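Local structure of group 3 allergen SMIPP-S YvT004A06 (Sarcoptes scabiei type hominis, 3H7T) at residues 38-43 with 75-80; 84-89 with 213-218; 131-136 with 181-186. The protein belongs to the scabies mite inactivated protease paralogues, which keep the trypsin fold of serine proteases but have probably lost proteolytic activity. All blocks are in the same frame, centred on the assembly; numbering follows the deposited sequence. Where two conformers were deposited one is given.

Contact 1 (38-43 with 75-80); sequences TAAQCV and VRYHPL. With ZN (zinc ion), chain E.
A40 and Y77 meet through a CH-pi contact: the methyl CB of A40 sits over one face of the Y77 ring, 3.8 Å from its centroid and 23° off the ring normal. It lies toward the CG end, with A40 CB 3.5 Å from Y77 CG. Y77 has CG anti to its backbone N (chi1 177°), which sends the ring along the start of the short helix 40-43. On the same face Q41 N lies above the rim, while P79 N lies 4.0 Å above the centre of the opposite face. Q41 CB also packs against the phenol oxygen, 3.5 Å from Y77 OH. Beyond CG the Q41 chain leads away, and its amide bonds to N85 and to the backbone O of Y202.

A metal contact lies beyond the packed ring: H78 NE2 binds a zinc ion at 2.2 Å, with a water as another ligand, and R76 O lies over the centre of the imidazole face.

Q41 follows TAA and precedes C42, where trypsin-like proteases carry the catalytic histidine; here the side chain ends in an uncharged amide. Its backbone N, CA and CB lie against the tyrosine, and the amide turns away.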
ATOM      1  N   THR A  38       0.066   2.223  -5.629  1.00 23.47           N
ATOM      2  CA  THR A  38      -0.766   2.444  -4.446  1.00 24.43           C
ATOM      3  C   THR A  38      -1.983   1.510  -4.528  1.00 24.39           C
ATOM      4  O   THR A  38      -2.027   0.632  -5.399  1.00 24.34           O
ATOM      5  CB  THR A  38      -1.155   3.961  -4.313  1.00 24.56           C
ATOM      6  OG1 THR A  38      -1.788   4.200  -3.056  1.00 26.30           O
ATOM      7  CG2 THR A  38      -2.084   4.418  -5.450  1.00 26.62           C
ATOM      8  N   ALA A  39      -2.945   1.662  -3.618  1.00 23.89           N
ATOM      9  CA  ALA A  39      -4.181   0.880  -3.679  1.00 24.28           C
ATOM     10  C   ALA A  39      -5.162   1.524  -4.645  1.00 24.19           C
ATOM     11  O   ALA A  39      -5.221   2.746  -4.743  1.00 24.70           O
ATOM     12  CB  ALA A  39      -4.816   0.763  -2.299  1.00 23.52           C
ATOM     13  N   ALA A  40      -5.944   0.703  -5.343  1.00 23.46           N
ATOM     14  CA  ALA A  40      -6.982   1.217  -6.243  1.00 22.97           C
ATOM     15  C   ALA A  40      -8.043   2.050  -5.522  1.00 22.73           C
ATOM     16  O   ALA A  40      -8.461   3.083  -6.036  1.00 22.18           O
ATOM     17  CB  ALA A  40      -7.624   0.092  -7.009  1.00 22.29           C
ATOM     18  N   GLN A  41      -8.464   1.594  -4.335  1.00 23.25           N
ATOM     19  CA  GLN A  41      -9.457   2.297  -3.505  1.00 25.19           C
ATOM     20  C   GLN A  41      -9.117   3.768  -3.249  1.00 26.67           C
ATOM     21  O   GLN A  41      -9.980   4.544  -2.844  1.00 28.59           O
ATOM     22  CB  GLN A  41      -9.652   1.578  -2.158  1.00 24.36           C
ATOM     23  CG  GLN A  41      -8.476   1.751  -1.177  1.00 20.78           C
ATOM     24  CD  GLN A  41      -8.636   0.919   0.081  1.00 23.44           C
ATOM     25  OE1 GLN A  41      -8.025  -0.142   0.205  1.00 19.19           O
ATOM     26  NE2 GLN A  41      -9.477   1.386   1.018  1.00 15.69           N
ATOM     27  N   CYS A  42      -7.858   4.128  -3.465  1.00 27.65           N
ATOM     28  CA  CYS A  42      -7.367   5.476  -3.213  1.00 29.51           C
ATOM     29  C   CYS A  42      -7.698   6.441  -4.338  1.00 29.78           C
ATOM     30  O   CYS A  42      -7.952   7.617  -4.089  1.00 29.14           O
ATOM     31  CB  CYS A  42      -5.847   5.450  -3.031  1.00 29.85           C
ATOM     32  SG  CYS A  42      -5.291   4.409  -1.662  1.00 41.19           S
ATOM     33  N   VAL A  43      -7.680   5.947  -5.572  1.00 30.71           N
ATOM     34  CA  VAL A  43      -7.652   6.830  -6.739  1.00 31.94           C
ATOM     35  C   VAL A  43      -8.628   6.449  -7.858  1.00 33.11           C
ATOM     36  O   VAL A  43      -8.677   7.117  -8.895  1.00 33.13           O
ATOM     37  CB  VAL A  43      -6.212   6.950  -7.314  1.00 31.66           C
ATOM     38  CG1 VAL A  43      -5.259   7.606  -6.290  1.00 30.11           C
ATOM     39  CG2 VAL A  43      -5.684   5.579  -7.761  1.00 30.04           C
ATOM     40  N   VAL A  75      -6.455  -1.816 -13.117  1.00 28.94           N
ATOM     41  CA  VAL A  75      -6.703  -3.072 -13.844  1.00 28.04           C
ATOM     42  C   VAL A  75      -7.786  -3.919 -13.170  1.00 27.77           C
ATOM     43  O   VAL A  75      -7.491  -4.808 -12.365  1.00 29.02           O
ATOM     44  CB  VAL A  75      -5.401  -3.899 -14.053  1.00 27.97           C
ATOM     45  CG1 VAL A  75      -5.645  -5.074 -15.019  1.00 24.95           C
ATOM     46  CG2 VAL A  75      -4.273  -3.016 -14.566  1.00 27.01           C
ATOM     47  N   ARG A  76      -9.039  -3.619 -13.509  1.00 27.04           N
ATOM     48  CA  ARG A  76     -10.219  -4.381 -13.064  1.00 25.70           C
ATOM     49  C   ARG A  76     -10.473  -4.356 -11.547  1.00 24.98           C
ATOM     50  O   ARG A  76     -10.875  -5.362 -10.953  1.00 23.65           O
ATOM     51  CB  ARG A  76     -10.189  -5.824 -13.610  1.00 26.11           C
ATOM     52  CG  ARG A  76     -10.028  -5.918 -15.145  1.00 24.35           C
ATOM     53  CD  ARG A  76     -11.156  -5.172 -15.871  1.00 21.51           C
ATOM     54  NE  ARG A  76     -12.471  -5.701 -15.509  1.00 25.36           N
ATOM     55  CZ  ARG A  76     -13.622  -5.057 -15.688  1.00 29.92           C
ATOM     56  NH1 ARG A  76     -14.765  -5.627 -15.320  1.00 29.44           N
ATOM     57  NH2 ARG A  76     -13.636  -3.845 -16.232  1.00 33.06           N
ATOM     58  N   TYR A  77     -10.262  -3.200 -10.919  1.00 25.11           N
ATOM     59  CA  TYR A  77     -10.612  -3.060  -9.506  1.00 24.97           C
ATOM     60  C   TYR A  77     -12.098  -3.341  -9.301  1.00 24.87           C
ATOM     61  O   TYR A  77     -12.935  -2.784 -10.010  1.00 24.93           O
ATOM     62  CB  TYR A  77     -10.272  -1.663  -8.983  1.00 25.28           C
ATOM     63  CG  TYR A  77     -10.688  -1.428  -7.545  1.00 25.19           C
ATOM     64  CD1 TYR A  77     -10.335  -2.329  -6.533  1.00 23.55           C
ATOM     65  CD2 TYR A  77     -11.401  -0.284  -7.188  1.00 27.55           C
ATOM     66  CE1 TYR A  77     -10.705  -2.102  -5.208  1.00 24.30           C
ATOM     67  CE2 TYR A  77     -11.777  -0.047  -5.862  1.00 28.31           C
ATOM     68  CZ  TYR A  77     -11.425  -0.958  -4.887  1.00 24.64           C
ATOM     69  OH  TYR A  77     -11.794  -0.733  -3.594  1.00 24.98           O
ATOM     70  N   HIS A  78     -12.413  -4.226  -8.357  1.00 24.41           N
ATOM     71  CA  HIS A  78     -13.799  -4.513  -8.010  1.00 25.13           C
ATOM     72  C   HIS A  78     -14.085  -4.032  -6.589  1.00 25.78           C
ATOM     73  O   HIS A  78     -13.750  -4.724  -5.626  1.00 24.84           O
ATOM     74  CB  HIS A  78     -14.109  -6.009  -8.157  1.00 25.16           C
ATOM     75  CG  HIS A  78     -13.976  -6.511  -9.561  1.00 27.51           C
ATOM     76  ND1 HIS A  78     -14.562  -5.876 -10.634  1.00 30.34           N
ATOM     77  CD2 HIS A  78     -13.324  -7.582 -10.068  1.00 28.51           C
ATOM     78  CE1 HIS A  78     -14.273  -6.532 -11.743  1.00 32.29           C
ATOM     79  NE2 HIS A  78     -13.523  -7.570 -11.427  1.00 26.32           N
ATOM     80  N   PRO A  79     -14.709  -2.841  -6.453  1.00 26.54           N
ATOM     81  CA  PRO A  79     -14.810  -2.267  -5.100  1.00 27.98           C
ATOM     82  C   PRO A  79     -15.646  -3.098  -4.127  1.00 28.62           C
ATOM     83  O   PRO A  79     -15.424  -3.009  -2.927  1.00 29.73           O
ATOM     84  CB  PRO A  79     -15.421  -0.869  -5.325  1.00 27.56           C
ATOM     85  CG  PRO A  79     -15.950  -0.861  -6.707  1.00 27.91           C
ATOM     86  CD  PRO A  79     -15.240  -1.941  -7.494  1.00 26.12           C
ATOM     87  N   LEU A  80     -16.575  -3.911  -4.628  1.00 29.14           N
ATOM     88  CA  LEU A  80     -17.432  -4.712  -3.744  1.00 29.63           C
ATOM     89  C   LEU A  80     -16.654  -5.768  -2.964  1.00 29.66           C
ATOM     90  O   LEU A  80     -16.865  -5.949  -1.763  1.00 30.32           O
ATOM     91  CB  LEU A  80     -18.589  -5.352  -4.514  1.00 30.69           C
ATOM     92  CG  LEU A  80     -19.720  -4.427  -4.978  1.00 34.99           C
ATOM     93  CD1 LEU A  80     -20.764  -5.219  -5.760  1.00 37.29           C
ATOM     94  CD2 LEU A  80     -20.359  -3.669  -3.810  1.00 37.25           C
TER
HETATM   95 ZN    ZN E 238     -13.019  -9.517 -12.279  1.00 39.19          ZN
HETATM   96  O   HOH W   1     -13.241 -10.981 -10.811  1.00 19.19           O

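Contact 2 (84-89 with 213-218); sequences NNYAVI and VFLRVG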
ATOM      1  N   ASN A  84      -8.295  -7.079  -6.808  1.00 24.68           N
ATOM      2  CA  ASN A  84      -7.355  -6.367  -7.680  1.00 23.65           C
ATOM      3  C   ASN A  84      -7.175  -4.920  -7.226  1.00 22.01           C
ATOM      4  O   ASN A  84      -7.136  -3.999  -8.041  1.00 19.27           O
ATOM      5  CB  ASN A  84      -7.829  -6.415  -9.138  1.00 24.39           C
ATOM      6  CG  ASN A  84      -8.358  -7.784  -9.540  1.00 26.32           C
ATOM      7  OD1 ASN A  84      -7.749  -8.816  -9.244  1.00 26.45           O
ATOM      8  ND2 ASN A  84      -9.510  -7.796 -10.201  1.00 25.93           N
ATOM      9  N   ASN A  85      -7.052  -4.744  -5.911  1.00 21.74           N
ATOM     10  CA  ASN A  85      -6.990  -3.424  -5.294  1.00 21.29           C
ATOM     11  C   ASN A  85      -5.584  -2.814  -5.387  1.00 21.60           C
ATOM     12  O   ASN A  85      -4.882  -2.667  -4.384  1.00 20.82           O
ATOM     13  CB  ASN A  85      -7.481  -3.537  -3.842  1.00 21.39           C
ATOM     14  CG  ASN A  85      -7.543  -2.203  -3.118  1.00 20.97           C
ATOM     15  OD1 ASN A  85      -7.455  -1.132  -3.721  1.00 18.75           O
ATOM     16  ND2 ASN A  85      -7.694  -2.271  -1.799  1.00 18.68           N
ATOM     17  N   TYR A  86      -5.176  -2.477  -6.608  1.00 21.84           N
ATOM     18  CA  TYR A  86      -3.937  -1.731  -6.827  1.00 21.80           C
ATOM     19  C   TYR A  86      -4.105  -0.712  -7.949  1.00 22.98           C
ATOM     20  O   TYR A  86      -4.954  -0.873  -8.839  1.00 23.24           O
ATOM     21  CB  TYR A  86      -2.765  -2.674  -7.113  1.00 22.34           C
ATOM     22  CG  TYR A  86      -2.903  -3.436  -8.422  1.00 24.65           C
ATOM     23  CD1 TYR A  86      -2.202  -3.037  -9.556  1.00 26.97           C
ATOM     24  CD2 TYR A  86      -3.735  -4.549  -8.519  1.00 23.78           C
ATOM     25  CE1 TYR A  86      -2.328  -3.728 -10.762  1.00 28.54           C
ATOM     26  CE2 TYR A  86      -3.874  -5.243  -9.718  1.00 25.76           C
ATOM     27  CZ  TYR A  86      -3.162  -4.828 -10.833  1.00 27.28           C
ATOM     28  OH  TYR A  86      -3.287  -5.507 -12.022  1.00 29.76           O
ATOM     29  N   ALA A  87      -3.316   0.356  -7.886  1.00 23.70           N
ATOM     30  CA  ALA A  87      -3.253   1.306  -8.993  1.00 24.16           C
ATOM     31  C   ALA A  87      -1.830   1.755  -9.224  1.00 24.23           C
ATOM     32  O   ALA A  87      -1.035   1.845  -8.287  1.00 23.93           O
ATOM     33  CB  ALA A  87      -4.151   2.500  -8.744  1.00 23.44           C
ATOM     34  N   VAL A  88      -1.505   2.026 -10.480  1.00 24.72           N
ATOM     35  CA  VAL A  88      -0.196   2.555 -10.801  1.00 25.48           C
ATOM     36  C   VAL A  88      -0.347   3.983 -11.281  1.00 26.03           C
ATOM     37  O   VAL A  88      -1.173   4.287 -12.146  1.00 26.60           O
ATOM     38  CB  VAL A  88       0.565   1.684 -11.821  1.00 25.65           C
ATOM     39  CG1 VAL A  88       1.886   2.338 -12.196  1.00 24.06           C
ATOM     40  CG2 VAL A  88       0.799   0.291 -11.245  1.00 26.06           C
ATOM     41  N   ILE A  89       0.447   4.856 -10.682  1.00 25.97           N
ATOM     42  CA  ILE A  89       0.414   6.268 -10.993  1.00 27.48           C
ATOM     43  C   ILE A  89       1.683   6.624 -11.746  1.00 28.15           C
ATOM     44  O   ILE A  89       2.790   6.311 -11.301  1.00 27.56           O
ATOM     45  CB  ILE A  89       0.285   7.127  -9.705  1.00 27.11           C
ATOM     46  CG1 ILE A  89      -0.998   6.763  -8.943  1.00 28.78           C
ATOM     47  CG2 ILE A  89       0.301   8.617 -10.051  1.00 31.44           C
ATOM     48  CD1 ILE A  89      -1.061   7.299  -7.496  1.00 28.06           C
ATOM     49  N   VAL A 213      -5.177  -6.730   5.491  1.00 18.28           N
ATOM     50  CA  VAL A 213      -5.148  -7.313   4.149  1.00 18.61           C
ATOM     51  C   VAL A 213      -4.224  -6.532   3.216  1.00 18.67           C
ATOM     52  O   VAL A 213      -4.256  -5.291   3.166  1.00 17.28           O
ATOM     53  CB  VAL A 213      -6.597  -7.422   3.583  1.00 20.17           C
ATOM     54  CG1 VAL A 213      -6.613  -7.848   2.106  1.00 18.54           C
ATOM     55  CG2 VAL A 213      -7.409  -8.395   4.438  1.00 16.90           C
ATOM     56  N   PHE A 214      -3.416  -7.276   2.463  1.00 18.79           N
ATOM     57  CA  PHE A 214      -2.399  -6.708   1.608  1.00 20.08           C
ATOM     58  C   PHE A 214      -2.507  -7.327   0.230  1.00 21.49           C
ATOM     59  O   PHE A 214      -2.525  -8.554   0.102  1.00 21.62           O
ATOM     60  CB  PHE A 214      -1.001  -7.026   2.158  1.00 21.09           C
ATOM     61  CG  PHE A 214      -0.682  -6.358   3.467  1.00 20.08           C
ATOM     62  CD1 PHE A 214       0.044  -5.171   3.490  1.00 18.87           C
ATOM     63  CD2 PHE A 214      -1.084  -6.932   4.685  1.00 18.20           C
ATOM     64  CE1 PHE A 214       0.348  -4.539   4.701  1.00 20.39           C
ATOM     65  CE2 PHE A 214      -0.782  -6.307   5.895  1.00 17.91           C
ATOM     66  CZ  PHE A 214      -0.070  -5.103   5.898  1.00 18.04           C
ATOM     67  N   LEU A 215      -2.536  -6.494  -0.805  1.00 21.15           N
ATOM     68  CA  LEU A 215      -2.442  -7.005  -2.159  1.00 21.50           C
ATOM     69  C   LEU A 215      -1.156  -7.821  -2.298  1.00 20.34           C
ATOM     70  O   LEU A 215      -0.074  -7.376  -1.906  1.00 20.26           O
ATOM     71  CB  LEU A 215      -2.460  -5.880  -3.191  1.00 22.04           C
ATOM     72  CG  LEU A 215      -2.482  -6.380  -4.634  1.00 25.07           C
ATOM     73  CD1 LEU A 215      -3.847  -6.105  -5.247  1.00 22.71           C
ATOM     74  CD2 LEU A 215      -1.361  -5.733  -5.443  1.00 24.27           C
ATOM     75  N   ARG A 216      -1.287  -9.026  -2.832  1.00 20.26           N
ATOM     76  CA  ARG A 216      -0.122  -9.867  -3.106  1.00 20.59           C
ATOM     77  C   ARG A 216       0.456  -9.409  -4.437  1.00 20.59           C
ATOM     78  O   ARG A 216      -0.075  -9.747  -5.505  1.00 20.28           O
ATOM     79  CB  ARG A 216      -0.528 -11.345  -3.178  1.00 21.63           C
ATOM     80  CG  ARG A 216       0.634 -12.315  -2.918  1.00 25.58           C
ATOM     81  CD  ARG A 216       0.764 -13.425  -3.943  1.00 34.35           C
ATOM     82  NE  ARG A 216      -0.363 -14.338  -3.980  1.00 38.06           N
ATOM     83  CZ  ARG A 216      -0.319 -15.594  -4.428  1.00 34.05           C
ATOM     84  NH1 ARG A 216      -1.425 -16.310  -4.423  1.00 26.21           N
ATOM     85  NH2 ARG A 216       0.809 -16.141  -4.871  1.00 38.94           N
ATOM     86  N   VAL A 217       1.541  -8.642  -4.369  1.00 20.39           N
ATOM     87  CA  VAL A 217       2.165  -8.068  -5.561  1.00 20.48           C
ATOM     88  C   VAL A 217       2.604  -9.131  -6.573  1.00 21.20           C
ATOM     89  O   VAL A 217       2.375  -8.965  -7.766  1.00 21.93           O
ATOM     90  CB  VAL A 217       3.336  -7.112  -5.210  1.00 19.28           C
ATOM     91  CG1 VAL A 217       3.968  -6.543  -6.483  1.00 21.41           C
ATOM     92  CG2 VAL A 217       2.834  -5.957  -4.333  1.00 20.92           C
ATOM     93  N   GLY A 218       3.193 -10.224  -6.085  1.00 22.04           N
ATOM     94  CA  GLY A 218       3.564 -11.377  -6.917  1.00 22.24           C
ATOM     95  C   GLY A 218       2.490 -11.825  -7.895  1.00 22.52           C
ATOM     96  O   GLY A 218       2.786 -12.152  -9.065  1.00 21.69           O
TER
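In the two-barrel trypsin fold, L215 crosses from the C-terminal half to the loop N84-Y86 at the edge of the N-terminal barrel. Strand 212-216 belongs to the second sheet, and 84-89 leads into barrel strand 87-91. N85, followed by YAVI, occupies the place where active relatives have the triad aspartate; its amide bonds to Q41 OE1 and weakly to S201 OG.

The contact is apolar and rests on a single leucine. L215 points its CB toward the other segment, and with CG anti to the backbone N (chi1 -175°) both methyls touch Y86. The CD1 branch reaches the Y86 ring obliquely, with L215 CD1 3.6 Å from Y86 CD2. The CD2 branch lies by the root of the same side chain, L215 CD2 being 3.8 Å from Y86 CB. Y86 CG stands between its backbone N and carbonyl carbon (chi1 66°), which swings the ring beside the leucine. Farther out, the ring of Y86 meets that of Y220 with planes at about 45°, and its side chain also touches D223 and I224 of helix 221-228.

The backbone supplies the remaining surface. N85 is the centre of an inverse gamma turn, closed by the bond from Y86 N to N84 O at 2.9 Å, and this tight bend puts the N84-N85 peptide beside the leucine. The CB of N84 points away from L215; its OD1 bonds to Y220 OH and its ND2 to R76 O. No hydrogen bond joins the two segments, whose closest alpha carbons, N85 CA and L215 CA, are 6.6 Å apart. Against the peptide itself, L215 CD1 lies 4.0 Å from N84 C and 3.5 Å from N85 N.

Contact 3 (131-136 with 181-186); sequences KSLEYS and IGYGDA
Y135 and Y183 lie rim to rim with nearly parallel planes, 6° apart, their centroids 5.7 Å from each other and neither ring over the other's face. One face of the Y135 ring has L133 O above its rim, and G184 N lies in plane at its edge. Water 2 lies in the plane of the Y183 ring, at its hydroxyl edge; it bonds Y135 OH at 2.8 Å and Y183 OH at 3.2 Å. Y135 OH is also held by F25 N.

Y183 is gripped from a second side by L133, whose CD2 comes within 3.8 Å of Y183 CG, while L133 O approaches Y183 CD2 obliquely at 3.2 Å. Y135 CE1 closes on the backbone, 3.5 Å from G184 CA, at a place where no side chain intervenes.

G182-D185 is a type II turn with G184 third, and G182 N bonds the anti lone pair of D185 OD2 at 2.8 Å (151°). D185 OD2 also receives the N-terminal amine of I1, as in activated trypsins. Apolar rims and a shared water thus clasp the surface loop 131-136 to a turn whose D185 carboxylate is bonded within the turn, to I1 N and to G126 N.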
ATOM      1  N   LYS A 131      -9.625   4.170  17.441  1.00 32.87           N
ATOM      2  CA  LYS A 131     -10.689   5.140  17.707  1.00 32.22           C
ATOM      3  C   LYS A 131     -10.609   6.388  16.836  1.00 30.63           C
ATOM      4  O   LYS A 131     -11.630   6.998  16.532  1.00 31.50           O
ATOM      5  CB  LYS A 131     -10.745   5.510  19.189  1.00 31.05           C
ATOM      6  CG  LYS A 131     -11.355   4.409  20.018  1.00 32.30           C
ATOM      7  CD  LYS A 131     -11.576   4.829  21.444  1.00 28.13           C
ATOM      8  CE  LYS A 131     -12.079   3.656  22.246  1.00 28.68           C
ATOM      9  NZ  LYS A 131     -12.409   4.027  23.650  1.00 35.16           N
ATOM     10  N   SER A 132      -9.397   6.752  16.431  1.00 29.01           N
ATOM     11  CA  SER A 132      -9.187   7.964  15.643  0.50 28.05           C
ATOM     12  C   SER A 132      -9.051   7.674  14.158  1.00 26.68           C
ATOM     13  O   SER A 132      -8.424   6.698  13.754  1.00 27.31           O
ATOM     14  CB  SER A 132      -7.966   8.731  16.151  0.50 28.08           C
ATOM     15  OG  SER A 132      -6.868   7.858  16.357  0.50 32.28           O
ATOM     16  N   LEU A 133      -9.658   8.527  13.349  1.00 25.56           N
ATOM     17  CA  LEU A 133      -9.501   8.451  11.904  1.00 24.80           C
ATOM     18  C   LEU A 133      -8.451   9.461  11.424  1.00 23.78           C
ATOM     19  O   LEU A 133      -8.208   9.578  10.233  1.00 24.32           O
ATOM     20  CB  LEU A 133     -10.846   8.688  11.207  1.00 24.93           C
ATOM     21  CG  LEU A 133     -11.928   7.616  11.380  1.00 26.84           C
ATOM     22  CD1 LEU A 133     -13.255   8.111  10.842  1.00 33.12           C
ATOM     23  CD2 LEU A 133     -11.535   6.309  10.676  1.00 23.64           C
ATOM     24  N   GLU A 134      -7.821  10.184  12.356  1.00 23.92           N
ATOM     25  CA  GLU A 134      -6.803  11.191  11.985  1.00 21.66           C
ATOM     26  C   GLU A 134      -5.500  10.503  11.566  1.00 21.40           C
ATOM     27  O   GLU A 134      -5.125   9.480  12.150  1.00 21.46           O
ATOM     28  CB  GLU A 134      -6.528  12.152  13.143  1.00 21.39           C
ATOM     29  CG  GLU A 134      -7.732  12.998  13.606  1.00 18.06           C
ATOM     30  CD  GLU A 134      -8.222  13.986  12.548  1.00 25.09           C
ATOM     31  OE1 GLU A 134      -7.377  14.619  11.873  1.00 28.87           O
ATOM     32  OE2 GLU A 134      -9.458  14.133  12.398  1.00 27.94           O
ATOM     33  N   TYR A 135      -4.806  11.076  10.582  1.00 20.52           N
ATOM     34  CA  TYR A 135      -3.547  10.510  10.085  1.00 21.15           C
ATOM     35  C   TYR A 135      -2.383  10.846  11.015  1.00 21.66           C
ATOM     36  O   TYR A 135      -2.474  11.764  11.836  1.00 20.68           O
ATOM     37  CB  TYR A 135      -3.223  11.006   8.673  1.00 21.29           C
ATOM     38  CG  TYR A 135      -4.363  10.923   7.694  1.00 22.59           C
ATOM     39  CD1 TYR A 135      -4.946   9.692   7.361  1.00 28.38           C
ATOM     40  CD2 TYR A 135      -4.854  12.073   7.084  1.00 24.72           C
ATOM     41  CE1 TYR A 135      -6.009   9.628   6.461  1.00 25.86           C
ATOM     42  CE2 TYR A 135      -5.906  12.023   6.187  1.00 25.56           C
ATOM     43  CZ  TYR A 135      -6.478  10.798   5.879  1.00 28.31           C
ATOM     44  OH  TYR A 135      -7.512  10.755   4.981  1.00 30.20           O
ATOM     45  N   SER A 136      -1.301  10.085  10.892  1.00 20.23           N
ATOM     46  CA  SER A 136      -0.072  10.377  11.625  1.00 20.95           C
ATOM     47  C   SER A 136       0.734  11.413  10.838  1.00 20.82           C
ATOM     48  O   SER A 136       0.900  11.271   9.635  1.00 20.44           O
ATOM     49  CB  SER A 136       0.752   9.096  11.793  1.00 20.69           C
ATOM     50  OG  SER A 136       1.972   9.352  12.464  1.00 19.30           O
ATOM     51  N   ILE A 181      -3.250  -2.179  10.017  1.00 19.18           N
ATOM     52  CA  ILE A 181      -3.348  -1.080   9.062  1.00 17.74           C
ATOM     53  C   ILE A 181      -4.404  -0.096   9.590  1.00 18.71           C
ATOM     54  O   ILE A 181      -5.507  -0.505   9.948  1.00 18.49           O
ATOM     55  CB  ILE A 181      -3.702  -1.635   7.654  1.00 19.21           C
ATOM     56  CG1 ILE A 181      -2.493  -2.379   7.066  1.00 13.60           C
ATOM     57  CG2 ILE A 181      -4.245  -0.543   6.689  1.00 18.80           C
ATOM     58  CD1 ILE A 181      -1.245  -1.475   6.804  1.00 19.03           C
ATOM     59  N   GLY A 182      -4.040   1.184   9.672  1.00 19.63           N
ATOM     60  CA  GLY A 182      -4.964   2.230  10.109  1.00 21.30           C
ATOM     61  C   GLY A 182      -5.584   2.974   8.942  1.00 20.75           C
ATOM     62  O   GLY A 182      -5.202   2.765   7.792  1.00 20.52           O
ATOM     63  N   TYR A 183      -6.554   3.839   9.238  1.00 21.54           N
ATOM     64  CA  TYR A 183      -7.179   4.694   8.222  1.00 20.89           C
ATOM     65  C   TYR A 183      -6.105   5.617   7.675  1.00 19.75           C
ATOM     66  O   TYR A 183      -5.385   6.239   8.443  1.00 20.55           O
ATOM     67  CB  TYR A 183      -8.337   5.506   8.823  1.00 21.47           C
ATOM     68  CG  TYR A 183      -9.078   6.385   7.833  1.00 26.17           C
ATOM     69  CD1 TYR A 183     -10.090   5.861   7.028  1.00 26.11           C
ATOM     70  CD2 TYR A 183      -8.781   7.749   7.717  1.00 29.48           C
ATOM     71  CE1 TYR A 183     -10.782   6.665   6.123  1.00 34.31           C
ATOM     72  CE2 TYR A 183      -9.476   8.569   6.810  1.00 28.39           C
ATOM     73  CZ  TYR A 183     -10.473   8.013   6.020  1.00 31.19           C
ATOM     74  OH  TYR A 183     -11.160   8.788   5.122  1.00 34.82           O
ATOM     75  N   GLY A 184      -6.001   5.699   6.349  1.00 18.40           N
ATOM     76  CA  GLY A 184      -4.882   6.388   5.710  1.00 20.05           C
ATOM     77  C   GLY A 184      -3.706   5.504   5.292  1.00 19.30           C
ATOM     78  O   GLY A 184      -2.792   5.962   4.597  1.00 20.12           O
ATOM     79  N   ASP A 185      -3.719   4.246   5.717  1.00 19.47           N
ATOM     80  CA  ASP A 185      -2.634   3.304   5.407  1.00 19.90           C
ATOM     81  C   ASP A 185      -2.871   2.448   4.166  1.00 21.46           C
ATOM     82  O   ASP A 185      -2.030   1.606   3.837  1.00 22.05           O
ATOM     83  CB  ASP A 185      -2.354   2.367   6.591  1.00 19.10           C
ATOM     84  CG  ASP A 185      -1.527   3.016   7.687  1.00 23.38           C
ATOM     85  OD1 ASP A 185      -0.577   3.777   7.386  1.00 20.84           O
ATOM     86  OD2 ASP A 185      -1.819   2.733   8.872  1.00 26.06           O
ATOM     87  N   ALA A 186      -3.996   2.632   3.478  1.00 20.42           N
ATOM     88  CA  ALA A 186      -4.178   1.957   2.188  1.00 21.54           C
ATOM     89  C   ALA A 186      -3.037   2.371   1.269  1.00 21.51           C
ATOM     90  O   ALA A 186      -2.657   3.546   1.228  1.00 20.36           O
ATOM     91  CB  ALA A 186      -5.537   2.298   1.557  1.00 20.35           C
TER
HETATM   92  O   HOH W   2     -10.103  11.780   5.023  1.00 50.57           O

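Leaving strand 35-38, the chain enters helix 40-43, runs through strands 51-55 and 65-74, and returns at 75-80, where contact 1 closes the first loop. Contact 2 opens soon after, at 84-89, and closes at 213-218, so contact 3 (131-136 with 181-186) is nested inside it; contact 1 precedes both. T38 O meets A87 N at 2.8 Å, joining contacts 1 and 2 within the first barrel. Contact 2 then ties that barrel to the second sheet. A186, in the place of the nucleophilic serine, packs on Q41 and C42, and I181 touches F214, linking contact 3 to both others.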